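Local coordinates for protein acetyl-coa acetyltransferase (Zoogloea ramigera, PDB 2WL6) that catalyses, in its natural form, the Claisen condensation of two acetyl-CoA molecules to acetoacetyl-CoA, as a biosynthetic thiolase of polyhydroxybutyrate synthesis, at residues A46-V52 / A71-P77; I275-A279 / K298-A303; D311-E317 / I336-G342. The protein carries 2 engineered substitutions. Residues are numbered along the deposited sequence.

Contact 1: residues A46-V52 / A71-P77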
ATOM      1  N   ALA A  46      27.373  12.707  28.537  1.00  8.48           N
ATOM      2  CA  ALA A  46      26.143  13.047  27.836  1.00  8.16           C
ATOM      3  C   ALA A  46      25.401  14.203  28.472  1.00  7.89           C
ATOM      4  O   ALA A  46      24.747  14.976  27.787  1.00  7.83           O
ATOM      5  CB  ALA A  46      25.223  11.840  27.727  1.00  8.17           C
ATOM      6  N   GLY A  47      25.492  14.325  29.783  1.00  7.49           N
ATOM      7  CA  GLY A  47      24.812  15.414  30.472  1.00  7.22           C
ATOM      8  C   GLY A  47      25.327  16.818  30.206  1.00  6.94           C
ATOM      9  O   GLY A  47      24.645  17.796  30.509  1.00  6.64           O
ATOM     10  N   GLU A  48      26.519  16.942  29.642  1.00  7.03           N
ATOM     11  CA  GLU A  48      27.000  18.274  29.335  1.00  7.84           C
ATOM     12  C   GLU A  48      26.624  18.727  27.923  1.00  7.74           C
ATOM     13  O   GLU A  48      26.784  19.901  27.588  1.00  7.91           O
ATOM     14  CB  GLU A  48      28.498  18.373  29.536  1.00  8.57           C
ATOM     15  CG  GLU A  48      28.985  17.876  30.876  1.00 11.33           C
ATOM     16  CD  GLU A  48      30.486  17.678  30.867  1.00 15.22           C
ATOM     17  OE1 GLU A  48      31.216  18.697  30.748  1.00 16.43           O
ATOM     18  OE2 GLU A  48      30.926  16.505  30.952  1.00 17.13           O
ATOM     19  N   VAL A  49      26.136  17.804  27.092  1.00  7.16           N
ATOM     20  CA  VAL A  49      25.666  18.167  25.763  1.00  6.36           C
ATOM     21  C   VAL A  49      24.553  19.240  25.820  1.00  6.27           C
ATOM     22  O   VAL A  49      23.540  19.062  26.500  1.00  5.69           O
ATOM     23  CB  VAL A  49      25.124  16.938  25.004  1.00  6.22           C
ATOM     24  CG1 VAL A  49      24.537  17.360  23.665  1.00  5.91           C
ATOM     25  CG2 VAL A  49      26.190  15.889  24.827  1.00  5.39           C
ATOM     26  N   ASN A  50      24.751  20.341  25.091  1.00  6.12           N
ATOM     27  CA  ASN A  50      23.756  21.403  24.983  1.00  5.87           C
ATOM     28  C   ASN A  50      22.727  21.137  23.919  1.00  5.69           C
ATOM     29  O   ASN A  50      21.582  21.510  24.055  1.00  6.19           O
ATOM     30  CB  ASN A  50      24.424  22.718  24.657  1.00  5.85           C
ATOM     31  CG  ASN A  50      25.076  23.340  25.857  1.00  6.96           C
ATOM     32  OD1 ASN A  50      26.136  23.952  25.762  1.00  9.34           O
ATOM     33  ND2 ASN A  50      24.442  23.202  27.000  1.00  7.54           N
ATOM     34  N   GLU A  51      23.135  20.495  22.840  1.00  5.25           N
ATOM     35  CA  GLU A  51      22.226  20.309  21.741  1.00  4.35           C
ATOM     36  C   GLU A  51      22.825  19.303  20.760  1.00  4.40           C
ATOM     37  O   GLU A  51      24.038  19.099  20.716  1.00  4.40           O
ATOM     38  CB  GLU A  51      21.948  21.672  21.103  1.00  4.01           C
ATOM     39  CG  GLU A  51      21.096  21.671  19.864  1.00  3.20           C
ATOM     40  CD  GLU A  51      20.416  23.009  19.616  1.00  2.67           C
ATOM     41  OE1 GLU A  51      20.920  23.815  18.813  1.00  3.18           O
ATOM     42  OE2 GLU A  51      19.363  23.254  20.234  1.00  2.00           O
ATOM     43  N   VAL A  52      21.950  18.646  20.014  1.00  4.25           N
ATOM     44  CA  VAL A  52      22.330  17.718  18.992  1.00  3.94           C
ATOM     45  C   VAL A  52      21.718  18.204  17.707  1.00  4.06           C
ATOM     46  O   VAL A  52      20.519  18.466  17.655  1.00  4.52           O
ATOM     47  CB  VAL A  52      21.731  16.356  19.274  1.00  4.11           C
ATOM     48  CG1 VAL A  52      22.043  15.431  18.114  1.00  3.67           C
ATOM     49  CG2 VAL A  52      22.247  15.812  20.612  1.00  4.25           C
ATOM     50  N   ALA A  71      19.296  11.522  20.278  1.00  8.82           N
ATOM     51  CA  ALA A  71      19.932  12.113  21.423  1.00  8.68           C
ATOM     52  C   ALA A  71      19.482  11.448  22.712  1.00  8.94           C
ATOM     53  O   ALA A  71      20.273  11.304  23.640  1.00  9.14           O
ATOM     54  CB  ALA A  71      19.647  13.573  21.456  1.00  8.63           C
ATOM     55  N   MET A  72      18.213  11.039  22.762  1.00  9.39           N
ATOM     56  CA  MET A  72      17.598  10.526  24.016  1.00  9.14           C
ATOM     57  C   MET A  72      18.001   9.105  24.248  1.00  8.65           C
ATOM     58  O   MET A  72      18.038   8.669  25.378  1.00  8.94           O
ATOM     59  CB  MET A  72      16.063  10.591  23.999  1.00  9.19           C
ATOM     60  CG  MET A  72      15.501  11.993  23.989  1.00 10.93           C
ATOM     61  SD  MET A  72      15.252  12.750  25.593  1.00 14.80           S
ATOM     62  CE  MET A  72      13.866  11.736  26.143  1.00 15.19           C
ATOM     63  N   LYS A  73      18.272   8.373  23.169  1.00  8.24           N
ATOM     64  CA  LYS A  73      18.814   7.017  23.269  1.00  7.49           C
ATOM     65  C   LYS A  73      20.233   7.100  23.814  1.00  6.96           C
ATOM     66  O   LYS A  73      20.676   6.259  24.564  1.00  6.43           O
ATOM     67  CB  LYS A  73      18.824   6.339  21.899  1.00  7.33           C
ATOM     68  CG  LYS A  73      19.283   4.898  21.945  1.00  7.46           C
ATOM     69  CD  LYS A  73      18.162   4.007  22.369  1.00 10.51           C
ATOM     70  CE  LYS A  73      18.650   2.853  23.268  1.00 11.33           C
ATOM     71  NZ  LYS A  73      19.543   1.887  22.568  1.00 10.54           N
ATOM     72  N   ALA A  74      20.935   8.150  23.423  1.00  6.99           N
ATOM     73  CA  ALA A  74      22.334   8.311  23.767  1.00  6.97           C
ATOM     74  C   ALA A  74      22.494   8.879  25.131  1.00  6.92           C
ATOM     75  O   ALA A  74      23.622   9.062  25.568  1.00  7.13           O
ATOM     76  CB  ALA A  74      23.022   9.225  22.781  1.00  7.30           C
ATOM     77  N   GLY A  75      21.382   9.210  25.783  1.00  6.83           N
ATOM     78  CA  GLY A  75      21.429   9.699  27.154  1.00  7.06           C
ATOM     79  C   GLY A  75      21.611  11.194  27.365  1.00  7.09           C
ATOM     80  O   GLY A  75      21.680  11.661  28.496  1.00  7.82           O
ATOM     81  N   VAL A  76      21.713  11.949  26.284  1.00  6.67           N
ATOM     82  CA  VAL A  76      21.641  13.391  26.379  1.00  5.88           C
ATOM     83  C   VAL A  76      20.397  13.772  27.209  1.00  6.03           C
ATOM     84  O   VAL A  76      19.311  13.272  26.945  1.00  5.94           O
ATOM     85  CB  VAL A  76      21.516  13.972  24.985  1.00  5.44           C
ATOM     86  CG1 VAL A  76      21.540  15.484  25.047  1.00  4.73           C
ATOM     87  CG2 VAL A  76      22.618  13.446  24.130  1.00  4.48           C
ATOM     88  N   PRO A  77      20.553  14.644  28.220  1.00  5.95           N
ATOM     89  CA  PRO A  77      19.417  14.977  29.077  1.00  5.95           C
ATOM     90  C   PRO A  77      18.221  15.563  28.316  1.00  6.06           C
ATOM     91  O   PRO A  77      18.386  16.124  27.235  1.00  6.03           O
ATOM     92  CB  PRO A  77      20.000  16.034  30.040  1.00  5.76           C
ATOM     93  CG  PRO A  77      21.127  16.650  29.302  1.00  5.83           C
ATOM     94  CD  PRO A  77      21.737  15.446  28.575  1.00  6.20           C
TER
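Three valines, all in the t rotamer, form the apolar core of this contact; Ala46 and Pro77 make up its other main part. Val49 and Val52 point toward the other segment. Val49 CG1 meets Val76 CG1 at 3.8 Å, while Val52 CG2 reaches Ala71 CB at 3.5 Å and, more loosely, Val76 CG2 at 4.3 Å. Val76 is thus fitted between the two, and helix 27-40 adds Leu39 against Val49. Gly75, with positive phi, turns the chain back over the 3-10 segment. There Ala46 CB lies 3.6 Å from Gly75 O, and Pro77 CD sits 3.1 Å from Ala46 O. In the beta-alpha-beta unit 51-55, 66-73, 81-86, Val52 on Ala71 packs strand on helix; the rest joins the loop before the strand to the loop after the helix. Glu51 has its CA-to-CB bond directed away; its carboxylate hydrogen-bonds Trp83 and forms a salt bridge with Arg94 of the second subunit. With neither hydrogen bonds nor salt bridges between the segments, the fit rests on shape and apolar burial.

Contact 2: residues I275-A279 / K298-A303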
ATOM      1  N   ILE A 275      38.216  24.605  13.509  1.00  7.38           N
ATOM      2  CA  ILE A 275      37.465  25.143  12.395  1.00  7.33           C
ATOM      3  C   ILE A 275      37.957  26.551  12.142  1.00  7.37           C
ATOM      4  O   ILE A 275      37.752  27.444  12.955  1.00  7.59           O
ATOM      5  CB  ILE A 275      35.934  25.096  12.612  1.00  7.37           C
ATOM      6  CG1 ILE A 275      35.461  23.647  12.695  1.00  6.08           C
ATOM      7  CG2 ILE A 275      35.204  25.786  11.460  1.00  7.42           C
ATOM      8  CD1 ILE A 275      34.123  23.499  13.356  1.00  3.78           C
ATOM      9  N   VAL A 276      38.643  26.731  11.022  1.00  7.27           N
ATOM     10  CA  VAL A 276      39.136  28.044  10.642  1.00  7.16           C
ATOM     11  C   VAL A 276      38.161  28.757   9.693  1.00  7.08           C
ATOM     12  O   VAL A 276      38.123  29.997   9.669  1.00  6.85           O
ATOM     13  CB  VAL A 276      40.513  27.949  10.022  1.00  6.94           C
ATOM     14  CG1 VAL A 276      40.797  26.502   9.687  1.00  7.34           C
ATOM     15  CG2 VAL A 276      40.602  28.848   8.784  1.00  6.97           C
ATOM     16  N   SER A 277      37.377  27.989   8.922  1.00  6.68           N
ATOM     17  CA  SER A 277      36.218  28.577   8.216  1.00  6.23           C
ATOM     18  C   SER A 277      35.309  27.611   7.450  1.00  5.70           C
ATOM     19  O   SER A 277      35.506  26.421   7.483  1.00  5.85           O
ATOM     20  CB  SER A 277      36.676  29.695   7.305  1.00  6.28           C
ATOM     21  OG  SER A 277      37.455  29.147   6.277  1.00  7.05           O
ATOM     22  N   TRP A 278      34.293  28.140   6.777  1.00  5.66           N
ATOM     23  CA  TRP A 278      33.342  27.330   5.995  1.00  5.16           C
ATOM     24  C   TRP A 278      32.615  28.214   4.983  1.00  5.28           C
ATOM     25  O   TRP A 278      32.705  29.427   5.037  1.00  5.64           O
ATOM     26  CB  TRP A 278      32.311  26.673   6.913  1.00  4.55           C
ATOM     27  CG  TRP A 278      31.278  27.634   7.353  1.00  3.27           C
ATOM     28  CD1 TRP A 278      31.419  28.610   8.288  1.00  2.63           C
ATOM     29  CD2 TRP A 278      29.939  27.740   6.862  1.00  3.31           C
ATOM     30  NE1 TRP A 278      30.253  29.318   8.409  1.00  2.49           N
ATOM     31  CE2 TRP A 278      29.331  28.803   7.540  1.00  2.07           C
ATOM     32  CE3 TRP A 278      29.189  27.033   5.913  1.00  3.20           C
ATOM     33  CZ2 TRP A 278      28.020  29.168   7.308  1.00  2.36           C
ATOM     34  CZ3 TRP A 278      27.886  27.416   5.678  1.00  2.00           C
ATOM     35  CH2 TRP A 278      27.317  28.459   6.371  1.00  2.00           C
ATOM     36  N   ALA A 279      31.882  27.615   4.062  1.00  5.78           N
ATOM     37  CA  ALA A 279      31.106  28.386   3.103  1.00  6.32           C
ATOM     38  C   ALA A 279      30.134  27.464   2.404  1.00  7.08           C
ATOM     39  O   ALA A 279      30.342  26.249   2.383  1.00  7.56           O
ATOM     40  CB  ALA A 279      32.018  29.037   2.100  1.00  6.03           C
ATOM     41  N   LYS A 298      35.382  29.945  -1.955  1.00 15.57           N
ATOM     42  CA  LYS A 298      34.884  30.933  -0.999  1.00 14.71           C
ATOM     43  C   LYS A 298      35.270  30.488   0.402  1.00 14.49           C
ATOM     44  O   LYS A 298      35.531  31.292   1.280  1.00 14.57           O
ATOM     45  CB  LYS A 298      33.373  31.097  -1.191  1.00 14.86           C
ATOM     46  CG  LYS A 298      32.597  31.849  -0.121  1.00 14.67           C
ATOM     47  CD  LYS A 298      33.246  33.173   0.262  1.00 16.51           C
ATOM     48  CE  LYS A 298      33.241  34.217  -0.864  1.00 16.54           C
ATOM     49  NZ  LYS A 298      34.491  34.134  -1.688  1.00 17.40           N
ATOM     50  N   ALA A 299      35.375  29.187   0.603  1.00 14.36           N
ATOM     51  CA  ALA A 299      35.879  28.698   1.864  1.00 13.85           C
ATOM     52  C   ALA A 299      37.296  29.210   1.993  1.00 13.48           C
ATOM     53  O   ALA A 299      37.599  29.941   2.915  1.00 13.37           O
ATOM     54  CB  ALA A 299      35.847  27.192   1.914  1.00 13.60           C
ATOM     55  N   LEU A 300      38.154  28.849   1.048  1.00 13.49           N
ATOM     56  CA  LEU A 300      39.597  29.159   1.153  1.00 13.83           C
ATOM     57  C   LEU A 300      39.850  30.642   1.353  1.00 14.51           C
ATOM     58  O   LEU A 300      40.690  31.049   2.167  1.00 14.34           O
ATOM     59  CB  LEU A 300      40.363  28.675  -0.078  1.00 13.16           C
ATOM     60  CG  LEU A 300      40.466  27.157  -0.129  1.00 12.51           C
ATOM     61  CD1 LEU A 300      41.046  26.640  -1.431  1.00 10.04           C
ATOM     62  CD2 LEU A 300      41.279  26.710   1.082  1.00 12.96           C
ATOM     63  N   GLU A 301      39.109  31.448   0.601  1.00 15.37           N
ATOM     64  CA  GLU A 301      39.232  32.891   0.695  1.00 15.92           C
ATOM     65  C   GLU A 301      38.870  33.351   2.100  1.00 16.36           C
ATOM     66  O   GLU A 301      39.567  34.183   2.677  1.00 16.44           O
ATOM     67  CB  GLU A 301      38.365  33.583  -0.341  1.00 15.87           C
ATOM     68  CG  GLU A 301      38.276  35.075  -0.165  1.00 17.21           C
ATOM     69  CD  GLU A 301      37.133  35.662  -0.976  1.00 19.83           C
ATOM     70  OE1 GLU A 301      36.736  35.049  -2.005  1.00 21.72           O
ATOM     71  OE2 GLU A 301      36.627  36.728  -0.583  1.00 19.22           O
ATOM     72  N   ARG A 302      37.798  32.792   2.664  1.00 16.75           N
ATOM     73  CA  ARG A 302      37.410  33.130   4.034  1.00 16.87           C
ATOM     74  C   ARG A 302      38.494  32.728   5.016  1.00 15.96           C
ATOM     75  O   ARG A 302      38.690  33.404   6.012  1.00 15.88           O
ATOM     76  CB  ARG A 302      36.088  32.463   4.421  1.00 17.12           C
ATOM     77  CG  ARG A 302      35.212  33.279   5.353  1.00 19.98           C
ATOM     78  CD  ARG A 302      33.742  32.984   5.127  1.00 25.53           C
ATOM     79  NE  ARG A 302      33.114  33.878   4.150  1.00 28.18           N
ATOM     80  CZ  ARG A 302      31.861  33.741   3.722  1.00 29.70           C
ATOM     81  NH1 ARG A 302      31.108  32.733   4.181  1.00 29.48           N
ATOM     82  NH2 ARG A 302      31.360  34.610   2.841  1.00 30.30           N
ATOM     83  N   ALA A 303      39.203  31.644   4.724  1.00 15.20           N
ATOM     84  CA  ALA A 303      40.250  31.183   5.618  1.00 15.05           C
ATOM     85  C   ALA A 303      41.562  31.929   5.407  1.00 14.84           C
ATOM     86  O   ALA A 303      42.461  31.855   6.238  1.00 14.42           O
ATOM     87  CB  ALA A 303      40.468  29.683   5.470  1.00 15.03           C
TER
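Ala279 sets its methyl over the first turn of segment 298-303: its CB lies 3.6 Å from Lys298 CG, 3.7 Å from Ala299 N and 4.3 Å from Ala299 CB. Small residues on both sides let strand and helix come close, with 6.8 Å between the axes of the two short segments, which run at 148° to each other, roughly antiparallel. Two residues earlier, Ser277 also points toward the helix. In its p rotamer it brings OG 3.2 Å from Ala303 CB, and the same OG gives a weak hydrogen bond, 3.5 Å long, to Ala299 O. That carbonyl is already taken up within the helix, as Ala303 N binds Ala299 O at 3.0 Å, so the serine is a second and looser donor. Next to it Val276 CG2 presses on Ala303 CB at 3.4 Å. Val276 and Ser277 both face Cys388 of the neighbouring strand 383-390, a classic beta bulge, and this explains how two successive residues can both reach the helix. In the thiolase fold this is the C-terminal half, where helix 292-303 packs on its sheet strand 273-282. Trp278 has its CA-to-CB bond directed away from this helix and packs on Ala97 and Met100 of helix 91-104. Its backbone still takes part, with Trp278 O 3.7 Å from Arg302 CD. The Arg302 guanidinium passes Ala279 obliquely, Arg302 NH1 at 4.3 Å from Ala279 CB, and forms a salt bridge with Asp107 of the second subunit. The end of Lys298 leads away instead, and Lys298 NZ pairs with Glu301 OE1 at a very short 2.4 Å.

Contact 3: residues D311-E317 / I336-G342. Engineered in segment 311-317: His316 (natural residue Asn).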
ATOM      1  N   ASP A 311      47.311  20.710   3.005  1.00 12.20           N
ATOM      2  CA  ASP A 311      48.087  19.512   3.188  1.00 11.98           C
ATOM      3  C   ASP A 311      47.317  18.277   2.800  1.00 11.33           C
ATOM      4  O   ASP A 311      47.908  17.295   2.408  1.00 11.42           O
ATOM      5  CB  ASP A 311      48.535  19.403   4.628  1.00 12.60           C
ATOM      6  CG  ASP A 311      49.763  20.215   4.893  1.00 15.45           C
ATOM      7  OD1 ASP A 311      50.836  19.817   4.372  1.00 18.61           O
ATOM      8  OD2 ASP A 311      49.662  21.244   5.605  1.00 17.86           O
ATOM      9  N   LEU A 312      45.995  18.326   2.898  1.00 10.95           N
ATOM     10  CA  LEU A 312      45.170  17.155   2.605  1.00 10.70           C
ATOM     11  C   LEU A 312      43.746  17.591   2.183  1.00 10.49           C
ATOM     12  O   LEU A 312      43.243  18.584   2.690  1.00 10.21           O
ATOM     13  CB  LEU A 312      45.145  16.261   3.854  1.00 10.52           C
ATOM     14  CG  LEU A 312      44.443  14.910   3.842  1.00 10.37           C
ATOM     15  CD1 LEU A 312      45.138  13.920   2.975  1.00 10.03           C
ATOM     16  CD2 LEU A 312      44.421  14.377   5.244  1.00 11.14           C
ATOM     17  N   VAL A 313      43.108  16.867   1.259  1.00 10.47           N
ATOM     18  CA  VAL A 313      41.765  17.242   0.747  1.00 10.39           C
ATOM     19  C   VAL A 313      40.801  16.061   0.647  1.00 10.44           C
ATOM     20  O   VAL A 313      41.198  14.975   0.273  1.00 10.54           O
ATOM     21  CB  VAL A 313      41.843  17.906  -0.666  1.00 10.46           C
ATOM     22  CG1 VAL A 313      40.479  17.948  -1.304  1.00  9.56           C
ATOM     23  CG2 VAL A 313      42.476  19.305  -0.598  1.00  9.03           C
ATOM     24  N   GLU A 314      39.543  16.275   1.003  1.00 10.85           N
ATOM     25  CA  GLU A 314      38.513  15.241   0.900  1.00 11.83           C
ATOM     26  C   GLU A 314      37.419  15.851   0.057  1.00 12.64           C
ATOM     27  O   GLU A 314      36.817  16.851   0.471  1.00 12.96           O
ATOM     28  CB  GLU A 314      37.914  14.880   2.274  1.00 11.54           C
ATOM     29  CG  GLU A 314      38.576  13.755   3.037  1.00 12.33           C
ATOM     30  CD  GLU A 314      38.334  12.368   2.438  1.00 14.62           C
ATOM     31  OE1 GLU A 314      37.263  12.120   1.848  1.00 15.19           O
ATOM     32  OE2 GLU A 314      39.233  11.508   2.557  1.00 16.48           O
ATOM     33  N   ALA A 315      37.150  15.283  -1.118  1.00 13.37           N
ATOM     34  CA  ALA A 315      36.103  15.833  -1.973  1.00 14.09           C
ATOM     35  C   ALA A 315      35.120  14.739  -2.376  1.00 14.98           C
ATOM     36  O   ALA A 315      35.528  13.688  -2.825  1.00 15.04           O
ATOM     37  CB  ALA A 315      36.715  16.502  -3.174  1.00 13.55           C
ATOM     38  N   HIS A 316      33.829  14.985  -2.186  1.00 16.71           N
ATOM     39  CA  HIS A 316      32.785  13.977  -2.434  1.00 18.95           C
ATOM     40  C   HIS A 316      32.802  13.401  -3.850  1.00 19.97           C
ATOM     41  O   HIS A 316      32.746  14.132  -4.848  1.00 20.00           O
ATOM     42  CB  HIS A 316      31.390  14.558  -2.146  1.00 19.08           C
ATOM     43  CG  HIS A 316      30.345  13.529  -1.814  1.00 20.86           C
ATOM     44  ND1 HIS A 316      30.477  12.641  -0.765  1.00 22.03           N
ATOM     45  CD2 HIS A 316      29.122  13.287  -2.358  1.00 22.61           C
ATOM     46  CE1 HIS A 316      29.395  11.880  -0.695  1.00 22.73           C
ATOM     47  NE2 HIS A 316      28.555  12.255  -1.647  1.00 23.01           N
ATOM     48  N   GLU A 317      32.873  12.080  -3.930  1.00 21.28           N
ATOM     49  CA  GLU A 317      32.748  11.412  -5.203  1.00 22.83           C
ATOM     50  C   GLU A 317      31.310  10.925  -5.444  1.00 23.67           C
ATOM     51  O   GLU A 317      31.095   9.742  -5.692  1.00 23.58           O
ATOM     52  CB  GLU A 317      33.718  10.236  -5.265  1.00 22.94           C
ATOM     53  CG  GLU A 317      35.131  10.564  -4.795  1.00 23.91           C
ATOM     54  CD  GLU A 317      36.019   9.317  -4.743  1.00 24.98           C
ATOM     55  OE1 GLU A 317      35.460   8.216  -4.944  1.00 24.66           O
ATOM     56  OE2 GLU A 317      37.250   9.443  -4.507  1.00 24.69           O
ATOM     57  N   ILE A 336      46.813  14.167  -3.185  1.00 13.86           N
ATOM     58  CA  ILE A 336      46.309  14.426  -1.835  1.00 12.75           C
ATOM     59  C   ILE A 336      44.772  14.420  -1.685  1.00 12.09           C
ATOM     60  O   ILE A 336      44.256  14.761  -0.620  1.00 11.61           O
ATOM     61  CB  ILE A 336      46.893  15.733  -1.242  1.00 12.87           C
ATOM     62  CG1 ILE A 336      46.258  16.951  -1.894  1.00 12.48           C
ATOM     63  CG2 ILE A 336      48.403  15.783  -1.405  1.00 11.76           C
ATOM     64  CD1 ILE A 336      46.749  18.255  -1.306  1.00 11.17           C
ATOM     65  N   VAL A 337      44.052  14.017  -2.738  1.00 11.61           N
ATOM     66  CA  VAL A 337      42.572  13.988  -2.700  1.00 11.05           C
ATOM     67  C   VAL A 337      41.963  12.625  -2.427  1.00 10.53           C
ATOM     68  O   VAL A 337      42.172  11.673  -3.161  1.00 10.74           O
ATOM     69  CB  VAL A 337      41.903  14.616  -3.959  1.00 11.16           C
ATOM     70  CG1 VAL A 337      40.363  14.477  -3.910  1.00 10.79           C
ATOM     71  CG2 VAL A 337      42.275  16.077  -4.058  1.00 11.15           C
ATOM     72  N   ASN A 338      41.194  12.548  -1.353  1.00 10.04           N
ATOM     73  CA  ASN A 338      40.608  11.302  -0.937  1.00  9.34           C
ATOM     74  C   ASN A 338      41.684  10.266  -0.790  1.00  9.52           C
ATOM     75  O   ASN A 338      41.525   9.130  -1.208  1.00  9.83           O
ATOM     76  CB  ASN A 338      39.569  10.866  -1.928  1.00  8.82           C
ATOM     77  CG  ASN A 338      38.476  11.874  -2.057  1.00  7.88           C
ATOM     78  OD1 ASN A 338      38.533  12.938  -1.432  1.00  5.60           O
ATOM     79  ND2 ASN A 338      37.470  11.565  -2.864  1.00  7.17           N
ATOM     80  N   VAL A 339      42.777  10.691  -0.170  1.00  9.32           N
ATOM     81  CA  VAL A 339      43.954   9.881   0.062  1.00  9.34           C
ATOM     82  C   VAL A 339      43.662   8.430   0.471  1.00  9.91           C
ATOM     83  O   VAL A 339      44.471   7.549   0.227  1.00 10.21           O
ATOM     84  CB  VAL A 339      44.884  10.624   1.078  1.00  9.19           C
ATOM     85  CG1 VAL A 339      45.414   9.718   2.166  1.00  9.10           C
ATOM     86  CG2 VAL A 339      45.995  11.328   0.358  1.00  7.97           C
ATOM     87  N   ASN A 340      42.503   8.174   1.070  1.00 10.61           N
ATOM     88  CA  ASN A 340      42.151   6.835   1.543  1.00 10.80           C
ATOM     89  C   ASN A 340      40.971   6.236   0.821  1.00 10.97           C
ATOM     90  O   ASN A 340      40.351   5.303   1.308  1.00 10.76           O
ATOM     91  CB  ASN A 340      41.860   6.879   3.046  1.00 10.62           C
ATOM     92  CG  ASN A 340      43.108   6.980   3.848  1.00  9.60           C
ATOM     93  OD1 ASN A 340      44.000   6.152   3.691  1.00 11.40           O
ATOM     94  ND2 ASN A 340      43.208   7.994   4.691  1.00  6.12           N
ATOM     95  N   GLY A 341      40.663   6.784  -0.345  1.00 11.56           N
ATOM     96  CA  GLY A 341      39.525   6.319  -1.142  1.00 12.09           C
ATOM     97  C   GLY A 341      38.441   7.350  -0.982  1.00 12.15           C
ATOM     98  O   GLY A 341      38.560   8.221  -0.113  1.00 12.72           O
ATOM     99  N   GLY A 342      37.400   7.257  -1.805  1.00 11.81           N
ATOM    100  CA  GLY A 342      36.304   8.207  -1.777  1.00 11.64           C
ATOM    101  C   GLY A 342      34.948   7.511  -1.742  1.00 12.20           C
ATOM    102  O   GLY A 342      34.849   6.294  -1.527  1.00 12.17           O
TER
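Val313 forms the apolar centre, its CG1 3.8 Å from Val337 CG2 and its CG2 a looser 4.5 Å from Ile336 CD1. Ala315 CB extends the patch to Val337 CG1 at 4.2 Å, and Leu312 CD1 reaches round to Val339 CG2 at 3.8 Å, while helix 350-367 packs on Leu312 through Leu361. Alongside, the backbones join in a single parallel bridge between Val313 and Val337: Val313 N donates to Ile336 O (3.0 Å), and Asn338 N to Val313 O (2.9 Å). Through this one bridge the short run from Ile336 to Asn338 lies beside strand 312-315, a position consistent with that of strand 81-86 beside 51-55 in the N-terminal half of the thiolase fold. The pairing goes no further along the backbone: Asn338, with positive phi and psi, opens a type I beta turn ending at Gly341. Its side chain takes over: Ala315 N binds Asn338 OD1 at 2.7 Å, and Asn338 ND2 donates to Ala315 O at 2.9 Å and to Glu317 OE2 at 2.7 Å. Glu317 OE1 is held by Ser182. Gly342 CA comes within 3.1 Å of Glu317 OE2, and a side chain there would collide with the carboxylate. The engineered His316, its CA-to-CB bond directed away from 336-342, packs against Asn348, the other substituted position; the natural Asn and His at these sites are implicated in stabilizing the enolate intermediate.

How the contacts relate
Going from the N terminus, contact 1 closes first, inside the N-terminal half, tying strand 51-55 and the loop before it to the end of helix 66-73 and the loop after it. Contact 2 then closes a loop in the C-terminal half, joining strand 273-282 to helix 292-303, and contact 3 follows, fastening strand 312-315 to the loop before helix 343-346. Each spans 18 intervening residues, and the three stand in series, so none nests in or crosses another. All reach the same large sheet: contacts 1 and 3 near its two ends, on opposite sides of the chain's centre, contact 2 further in. Contacts 1 and 2 also touch the second subunit, whereas no other chain touches contact 3.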